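Local coordinates for T-lymphoma invasion and metastasis-inducing protein 2 (Mus musculus, PDB 3A8P) that acts as a guanine nucleotide exchange factor that activates Rac1, linking extracellular laminin signals to the cytoskeleton and neurite growth, at residues 21-26 / 31-36; 141-146 / 196-201. All coordinates share one frame; numbering follows the deposited sequence.

Contact 1 (21-26 / 31-36)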
ATOM      1  N   PRO A  21       7.285   0.344 -13.835  1.00 31.52           N
ATOM      2  CA  PRO A  21       5.905   0.083 -13.422  1.00 30.87           C
ATOM      3  C   PRO A  21       5.752  -1.432 -13.335  1.00 31.21           C
ATOM      4  O   PRO A  21       6.296  -2.161 -14.170  1.00 28.11           O
ATOM      5  CB  PRO A  21       5.090   0.707 -14.551  1.00 31.98           C
ATOM      6  CG  PRO A  21       5.974   0.512 -15.744  1.00 35.21           C
ATOM      7  CD  PRO A  21       7.335   0.880 -15.208  1.00 33.64           C
ATOM      8  N   LEU A  22       5.024  -1.908 -12.328  1.00 30.73           N
ATOM      9  CA  LEU A  22       4.859  -3.345 -12.134  1.00 32.51           C
ATOM     10  C   LEU A  22       3.430  -3.872 -12.237  1.00 32.38           C
ATOM     11  O   LEU A  22       3.176  -4.872 -12.911  1.00 33.48           O
ATOM     12  CB  LEU A  22       5.442  -3.745 -10.772  1.00 32.93           C
ATOM     13  CG  LEU A  22       5.429  -5.229 -10.407  1.00 33.81           C
ATOM     14  CD1 LEU A  22       6.243  -6.007 -11.428  1.00 34.93           C
ATOM     15  CD2 LEU A  22       6.000  -5.422  -9.011  1.00 34.23           C
ATOM     16  N   VAL A  23       2.504  -3.214 -11.554  1.00 32.21           N
ATOM     17  CA  VAL A  23       1.116  -3.640 -11.559  1.00 32.00           C
ATOM     18  C   VAL A  23       0.191  -2.457 -11.799  1.00 34.15           C
ATOM     19  O   VAL A  23       0.477  -1.337 -11.370  1.00 30.64           O
ATOM     20  CB  VAL A  23       0.726  -4.288 -10.203  1.00 31.99           C
ATOM     21  CG1 VAL A  23      -0.750  -4.663 -10.208  1.00 31.23           C
ATOM     22  CG2 VAL A  23       1.585  -5.525  -9.941  1.00 32.09           C
ATOM     23  N   THR A  24      -0.918  -2.709 -12.490  1.00 36.24           N
ATOM     24  CA  THR A  24      -1.894  -1.665 -12.758  1.00 40.03           C
ATOM     25  C   THR A  24      -3.312  -2.228 -12.683  1.00 42.50           C
ATOM     26  O   THR A  24      -3.529  -3.422 -12.874  1.00 42.25           O
ATOM     27  CB  THR A  24      -1.684  -1.025 -14.146  1.00 40.65           C
ATOM     28  OG1 THR A  24      -2.586   0.078 -14.292  1.00 42.05           O
ATOM     29  CG2 THR A  24      -1.951  -2.035 -15.258  1.00 40.79           C
ATOM     30  N   LEU A  25      -4.269  -1.354 -12.401  1.00 47.36           N
ATOM     31  CA  LEU A  25      -5.669  -1.742 -12.284  1.00 53.03           C
ATOM     32  C   LEU A  25      -6.387  -1.524 -13.614  1.00 56.32           C
ATOM     33  O   LEU A  25      -6.621  -0.387 -14.023  1.00 57.43           O
ATOM     34  CB  LEU A  25      -6.333  -0.910 -11.186  1.00 53.80           C
ATOM     35  CG  LEU A  25      -7.777  -1.215 -10.793  1.00 54.99           C
ATOM     36  CD1 LEU A  25      -7.873  -2.629 -10.241  1.00 55.68           C
ATOM     37  CD2 LEU A  25      -8.235  -0.209  -9.752  1.00 53.61           C
ATOM     38  N   GLN A  26      -6.728  -2.617 -14.288  1.00 59.79           N
ATOM     39  CA  GLN A  26      -7.417  -2.534 -15.573  1.00 64.33           C
ATOM     40  C   GLN A  26      -8.937  -2.510 -15.430  1.00 65.75           C
ATOM     41  O   GLN A  26      -9.472  -2.801 -14.357  1.00 65.43           O
ATOM     42  CB  GLN A  26      -7.007  -3.710 -16.460  1.00 64.56           C
ATOM     43  CG  GLN A  26      -5.538  -3.703 -16.839  1.00 67.64           C
ATOM     44  CD  GLN A  26      -5.124  -2.442 -17.580  1.00 68.03           C
ATOM     45  OE1 GLN A  26      -5.226  -1.335 -17.051  1.00 69.83           O
ATOM     46  NE2 GLN A  26      -4.655  -2.604 -18.813  1.00 68.44           N
ATOM     47  N   LEU A  31      -6.462  -6.533 -11.245  1.00 49.17           N
ATOM     48  CA  LEU A  31      -5.041  -6.219 -11.312  1.00 45.63           C
ATOM     49  C   LEU A  31      -4.356  -7.026 -12.404  1.00 44.33           C
ATOM     50  O   LEU A  31      -4.743  -8.156 -12.686  1.00 42.23           O
ATOM     51  CB  LEU A  31      -4.366  -6.530  -9.975  1.00 44.36           C
ATOM     52  CG  LEU A  31      -4.848  -5.802  -8.719  1.00 42.65           C
ATOM     53  CD1 LEU A  31      -4.087  -6.322  -7.509  1.00 39.89           C
ATOM     54  CD2 LEU A  31      -4.638  -4.301  -8.888  1.00 43.65           C
ATOM     55  N   GLU A  32      -3.337  -6.443 -13.023  1.00 43.75           N
ATOM     56  CA  GLU A  32      -2.587  -7.148 -14.049  1.00 44.89           C
ATOM     57  C   GLU A  32      -1.171  -6.597 -14.125  1.00 43.06           C
ATOM     58  O   GLU A  32      -0.937  -5.425 -13.843  1.00 42.14           O
ATOM     59  CB  GLU A  32      -3.265  -7.014 -15.417  1.00 47.59           C
ATOM     60  CG  GLU A  32      -2.972  -5.716 -16.145  1.00 54.46           C
ATOM     61  CD  GLU A  32      -3.417  -5.753 -17.600  1.00 59.79           C
ATOM     62  OE1 GLU A  32      -3.230  -4.736 -18.304  1.00 61.79           O
ATOM     63  OE2 GLU A  32      -3.952  -6.798 -18.040  1.00 61.34           O
ATOM     64  N   LEU A  33      -0.226  -7.449 -14.495  1.00 44.45           N
ATOM     65  CA  LEU A  33       1.157  -7.014 -14.625  1.00 46.00           C
ATOM     66  C   LEU A  33       1.248  -6.082 -15.822  1.00 47.58           C
ATOM     67  O   LEU A  33       0.662  -6.354 -16.868  1.00 48.44           O
ATOM     68  CB  LEU A  33       2.077  -8.212 -14.842  1.00 45.22           C
ATOM     69  CG  LEU A  33       2.257  -9.148 -13.649  1.00 46.87           C
ATOM     70  CD1 LEU A  33       3.142 -10.319 -14.040  1.00 47.36           C
ATOM     71  CD2 LEU A  33       2.879  -8.375 -12.494  1.00 47.81           C
ATOM     72  N   VAL A  34       1.965  -4.974 -15.665  1.00 48.75           N
ATOM     73  CA  VAL A  34       2.126  -4.025 -16.756  1.00 50.13           C
ATOM     74  C   VAL A  34       2.937  -4.712 -17.847  1.00 51.86           C
ATOM     75  O   VAL A  34       3.936  -5.373 -17.564  1.00 51.18           O
ATOM     76  CB  VAL A  34       2.866  -2.759 -16.293  1.00 49.37           C
ATOM     77  CG1 VAL A  34       3.054  -1.809 -17.466  1.00 49.94           C
ATOM     78  CG2 VAL A  34       2.086  -2.082 -15.179  1.00 47.84           C
ATOM     79  N   ALA A  35       2.497  -4.564 -19.092  1.00 54.15           N
ATOM     80  CA  ALA A  35       3.182  -5.188 -20.216  1.00 57.84           C
ATOM     81  C   ALA A  35       4.271  -4.295 -20.800  1.00 60.06           C
ATOM     82  O   ALA A  35       4.117  -3.074 -20.856  1.00 60.58           O
ATOM     83  CB  ALA A  35       2.174  -5.550 -21.297  1.00 57.22           C
ATOM     84  N   ARG A  36       5.369  -4.918 -21.228  1.00 62.31           N
ATOM     85  CA  ARG A  36       6.495  -4.205 -21.831  1.00 63.90           C
ATOM     86  C   ARG A  36       7.239  -3.329 -20.819  1.00 63.59           C
ATOM     87  O   ARG A  36       7.947  -2.391 -21.181  1.00 64.17           O
ATOM     88  CB  ARG A  36       5.983  -3.403 -23.051  1.00 65.87           C
ATOM     89  CG  ARG A  36       6.354  -1.920 -23.169  1.00 69.08           C
ATOM     90  CD  ARG A  36       5.552  -1.038 -22.214  1.00 71.76           C
ATOM     91  NE  ARG A  36       5.560   0.372 -22.607  1.00 73.47           N
ATOM     92  CZ  ARG A  36       6.652   1.121 -22.732  1.00 74.78           C
ATOM     93  NH1 ARG A  36       6.543   2.394 -23.096  1.00 74.70           N
ATOM     94  NH2 ARG A  36       7.854   0.606 -22.498  1.00 75.51           N
TER
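Thr24 and Glu32 form the hydrogen-bonded pair of this antiparallel hairpin: Thr24 N donates to Glu32 O at 3.0 Å, and Glu32 N returns a bond of the same length to Thr24 O. Val34 N donates to Leu22 O at 3.0 Å, one backbone bond beyond strand 30-33, and Val34 CG1 meets Pro21 CG at 4.1 Å, the side chains crossing at about a right angle. Among the non-hydrogen-bonded pairs, which share a face, CG2 of Val23 meets CD2 of Leu33 at 4.0 Å, and CD1 of Leu25 meets CD2 of Leu31 at 3.9 Å. On the other face Glu32 CG, between its backbone N and carbonyl carbon (chi1 81°), lies 3.9 Å from Thr24 CG2. Gln26, bent at its second torsion, brings NE2 to 2.6 Å from Glu32 OE1, a fit closer than normal and so doubtful in detail. With an alanine in its place the amide is gone and the Glu32 carboxylate would probably turn more freely. Asp100 takes the Thr24 hydroxyl. Leu22 and Val23 both face Val101 of strand 101-105 in a classic beta bulge, while Leu25, Leu31 and Leu33 carry the hairpin of this PH domain onto helices 222-231 and 236-245.

Contact 2 (141-146 / 196-201); sequences KSQTRS and FRMRCY
Met198 of helix 171-206 meets Thr144 and Gln143 of helix 136-165, where the two long arms of an antiparallel helical hairpin lie against each other. These are the two long helices of the PHCCEx module, in which PH 1 and the CC-Ex region are needed for membrane localisation; a coiled coil is predicted along most of the second arm, ending at Met198. The contact is small, 154 Å² in all, and entirely apolar across the interface, with no hydrogen bond between the segments. Met198 spans two neighbouring residues of the facing helix: its CB faces the methyl CG2 of Thr144 at 3.7 Å, while its sulfur SD rests against CB of Gln143 at 3.8 Å and also approaches CG. The bend at the second torsion of the methionine (chi2 -67°) sets SD against Gln143, and the third (91°) swings CE toward Arg197. Leu140 and Leu147 of helix 136-165 also touch this buried side chain.

With OG1 bonded on its own helix, Thr144 has its methyl CG2 facing Met198. OG1 sits between the backbone N and the carbonyl carbon (chi1 64°) and donates to Lys141 O at 2.7 Å, one turn back. That oxygen also accepts the helical bond from Arg145 N, and both donors come from the same face of its carbonyl plane. Gln143 uses only the aliphatic start of its chain here, and its side chain also touches Phe127 and His131 near the end of helix 109-130.

Behind Met198 the arginine next to it joins the hairpin to the PH part through a salt bridge to Asp76. CE of Met198 lies 4.0 Å above the centre of the Arg197 guanidinium, whose NH1 donates in plane to Tyr201 OH at 3.3 Å.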
ATOM      1  N   LYS A 141      -1.415   7.701  15.861  1.00 32.20           N
ATOM      2  CA  LYS A 141      -1.603   6.797  16.984  1.00 33.63           C
ATOM      3  C   LYS A 141      -3.084   6.603  17.274  1.00 33.36           C
ATOM      4  O   LYS A 141      -3.532   5.493  17.573  1.00 34.08           O
ATOM      5  CB  LYS A 141      -0.886   7.331  18.225  1.00 33.45           C
ATOM      6  CG  LYS A 141       0.618   7.204  18.130  1.00 36.91           C
ATOM      7  CD  LYS A 141       1.299   7.627  19.416  1.00 37.02           C
ATOM      8  CE  LYS A 141       2.786   7.340  19.348  1.00 38.36           C
ATOM      9  NZ  LYS A 141       3.485   7.746  20.598  1.00 42.10           N
ATOM     10  N   SER A 142      -3.842   7.685  17.174  1.00 31.77           N
ATOM     11  CA  SER A 142      -5.273   7.619  17.412  1.00 33.25           C
ATOM     12  C   SER A 142      -5.893   6.687  16.367  1.00 33.42           C
ATOM     13  O   SER A 142      -6.775   5.889  16.675  1.00 33.75           O
ATOM     14  CB  SER A 142      -5.887   9.018  17.308  1.00 33.74           C
ATOM     15  OG  SER A 142      -7.276   8.985  17.593  1.00 37.43           O
ATOM     16  N   GLN A 143      -5.420   6.790  15.130  1.00 33.29           N
ATOM     17  CA  GLN A 143      -5.920   5.950  14.053  1.00 34.49           C
ATOM     18  C   GLN A 143      -5.632   4.470  14.304  1.00 34.28           C
ATOM     19  O   GLN A 143      -6.518   3.631  14.142  1.00 33.37           O
ATOM     20  CB  GLN A 143      -5.300   6.365  12.720  1.00 36.84           C
ATOM     21  CG  GLN A 143      -5.887   7.622  12.115  1.00 38.19           C
ATOM     22  CD  GLN A 143      -7.313   7.428  11.653  1.00 40.54           C
ATOM     23  OE1 GLN A 143      -8.235   7.366  12.460  1.00 45.21           O
ATOM     24  NE2 GLN A 143      -7.501   7.326  10.345  1.00 42.75           N
ATOM     25  N   THR A 144      -4.402   4.148  14.700  1.00 32.91           N
ATOM     26  CA  THR A 144      -4.042   2.756  14.949  1.00 33.08           C
ATOM     27  C   THR A 144      -4.922   2.137  16.040  1.00 33.10           C
ATOM     28  O   THR A 144      -5.318   0.975  15.940  1.00 32.47           O
ATOM     29  CB  THR A 144      -2.547   2.613  15.342  1.00 34.72           C
ATOM     30  OG1 THR A 144      -2.308   3.279  16.586  1.00 37.14           O
ATOM     31  CG2 THR A 144      -1.650   3.231  14.271  1.00 31.83           C
ATOM     32  N   ARG A 145      -5.231   2.911  17.075  1.00 32.61           N
ATOM     33  CA  ARG A 145      -6.081   2.416  18.158  1.00 34.03           C
ATOM     34  C   ARG A 145      -7.474   2.116  17.613  1.00 32.57           C
ATOM     35  O   ARG A 145      -8.059   1.073  17.904  1.00 30.30           O
ATOM     36  CB  ARG A 145      -6.203   3.464  19.272  1.00 37.20           C
ATOM     37  CG  ARG A 145      -4.904   3.794  19.993  1.00 44.51           C
ATOM     38  CD  ARG A 145      -5.112   4.960  20.972  1.00 49.31           C
ATOM     39  NE  ARG A 145      -4.363   6.158  20.582  1.00 52.71           N
ATOM     40  CZ  ARG A 145      -4.813   7.401  20.731  1.00 53.38           C
ATOM     41  NH1 ARG A 145      -6.012   7.613  21.258  1.00 53.86           N
ATOM     42  NH2 ARG A 145      -4.068   8.434  20.351  1.00 54.90           N
ATOM     43  N   SER A 146      -8.001   3.050  16.826  1.00 30.13           N
ATOM     44  CA  SER A 146      -9.320   2.904  16.246  1.00 31.94           C
ATOM     45  C   SER A 146      -9.398   1.690  15.319  1.00 32.09           C
ATOM     46  O   SER A 146     -10.325   0.885  15.419  1.00 31.21           O
ATOM     47  CB  SER A 146      -9.696   4.174  15.484  1.00 33.49           C
ATOM     48  OG  SER A 146     -10.948   4.026  14.836  1.00 37.94           O
ATOM     49  N   PHE A 196      -1.344  -1.150   8.902  1.00 23.84           N
ATOM     50  CA  PHE A 196       0.047  -1.285   8.473  1.00 24.57           C
ATOM     51  C   PHE A 196       0.569   0.054   7.940  1.00 22.98           C
ATOM     52  O   PHE A 196       1.674   0.491   8.278  1.00 22.83           O
ATOM     53  CB  PHE A 196       0.160  -2.351   7.382  1.00 23.44           C
ATOM     54  CG  PHE A 196       1.577  -2.657   6.975  1.00 24.82           C
ATOM     55  CD1 PHE A 196       2.376  -3.488   7.755  1.00 25.86           C
ATOM     56  CD2 PHE A 196       2.109  -2.121   5.809  1.00 25.24           C
ATOM     57  CE1 PHE A 196       3.688  -3.781   7.377  1.00 25.46           C
ATOM     58  CE2 PHE A 196       3.419  -2.405   5.421  1.00 25.47           C
ATOM     59  CZ  PHE A 196       4.209  -3.236   6.207  1.00 23.97           C
ATOM     60  N   ARG A 197      -0.240   0.694   7.101  1.00 22.34           N
ATOM     61  CA  ARG A 197       0.111   1.971   6.500  1.00 22.49           C
ATOM     62  C   ARG A 197       0.350   3.010   7.593  1.00 22.71           C
ATOM     63  O   ARG A 197       1.343   3.744   7.552  1.00 20.07           O
ATOM     64  CB  ARG A 197      -1.012   2.425   5.552  1.00 23.75           C
ATOM     65  CG  ARG A 197      -0.697   3.666   4.726  1.00 25.28           C
ATOM     66  CD  ARG A 197      -1.649   3.766   3.534  1.00 29.62           C
ATOM     67  NE  ARG A 197      -3.039   3.981   3.935  1.00 30.20           N
ATOM     68  CZ  ARG A 197      -3.607   5.178   4.067  1.00 30.70           C
ATOM     69  NH1 ARG A 197      -2.910   6.280   3.826  1.00 30.06           N
ATOM     70  NH2 ARG A 197      -4.874   5.276   4.444  1.00 32.41           N
ATOM     71  N   MET A 198      -0.545   3.059   8.577  1.00 22.77           N
ATOM     72  CA  MET A 198      -0.400   4.011   9.683  1.00 26.25           C
ATOM     73  C   MET A 198       0.905   3.772  10.442  1.00 26.30           C
ATOM     74  O   MET A 198       1.586   4.723  10.835  1.00 27.26           O
ATOM     75  CB  MET A 198      -1.581   3.906  10.659  1.00 27.15           C
ATOM     76  CG  MET A 198      -2.924   4.315  10.073  1.00 28.24           C
ATOM     77  SD  MET A 198      -3.055   6.067   9.668  1.00 32.28           S
ATOM     78  CE  MET A 198      -2.513   6.084   7.939  1.00 28.96           C
ATOM     79  N   ARG A 199       1.259   2.507  10.648  1.00 24.43           N
ATOM     80  CA  ARG A 199       2.493   2.193  11.358  1.00 25.65           C
ATOM     81  C   ARG A 199       3.720   2.573  10.536  1.00 26.79           C
ATOM     82  O   ARG A 199       4.748   2.967  11.097  1.00 27.97           O
ATOM     83  CB  ARG A 199       2.528   0.713  11.727  1.00 24.38           C
ATOM     84  CG  ARG A 199       1.679   0.410  12.950  1.00 26.42           C
ATOM     85  CD  ARG A 199       1.435  -1.064  13.110  1.00 28.78           C
ATOM     86  NE  ARG A 199       0.780  -1.359  14.381  1.00 30.03           N
ATOM     87  CZ  ARG A 199       0.207  -2.523  14.662  1.00 31.60           C
ATOM     88  NH1 ARG A 199       0.207  -3.493  13.754  1.00 30.04           N
ATOM     89  NH2 ARG A 199      -0.359  -2.718  15.846  1.00 29.55           N
ATOM     90  N   CYS A 200       3.610   2.464   9.212  1.00 24.83           N
ATOM     91  CA  CYS A 200       4.712   2.837   8.334  1.00 25.31           C
ATOM     92  C   CYS A 200       4.959   4.331   8.486  1.00 25.32           C
ATOM     93  O   CYS A 200       6.104   4.767   8.601  1.00 25.87           O
ATOM     94  CB  CYS A 200       4.385   2.530   6.870  1.00 25.39           C
ATOM     95  SG  CYS A 200       4.463   0.787   6.385  1.00 24.54           S
ATOM     96  N   TYR A 201       3.886   5.118   8.477  1.00 26.16           N
ATOM     97  CA  TYR A 201       4.017   6.566   8.621  1.00 27.35           C
ATOM     98  C   TYR A 201       4.644   6.895   9.978  1.00 29.25           C
ATOM     99  O   TYR A 201       5.607   7.655  10.057  1.00 31.06           O
ATOM    100  CB  TYR A 201       2.651   7.260   8.476  1.00 27.50           C
ATOM    101  CG  TYR A 201       2.021   7.137   7.092  1.00 25.42           C
ATOM    102  CD1 TYR A 201       2.675   6.456   6.055  1.00 23.86           C
ATOM    103  CD2 TYR A 201       0.766   7.687   6.823  1.00 24.66           C
ATOM    104  CE1 TYR A 201       2.097   6.325   4.794  1.00 22.64           C
ATOM    105  CE2 TYR A 201       0.175   7.563   5.556  1.00 23.68           C
ATOM    106  CZ  TYR A 201       0.846   6.880   4.550  1.00 24.79           C
ATOM    107  OH  TYR A 201       0.275   6.750   3.302  1.00 25.51           O
TER

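How the contacts relate
From the N terminus the chain first runs up strand 11-26, turns within a few residues and comes back along strand 30-33, so contact 1 closes a short hairpin loop in the PH sheet. The rest of the sheet and helix 109-130 follow before contact 2 opens on helix 136-165; its loop, 49 residues long, goes out along one arm of the helical hairpin and returns along helix 171-206. The two loops are in series, neither nesting nor crossing. Contact 1 and contact 2 sit on opposite sides of the chain's centre; the centres of contact 1 and contact 2 are about 28 Å apart, and the nearest atoms of contact 1 and contact 2 about 15 Å apart. After contact 2, the C-terminal helices return to pack against the strands of contact 1.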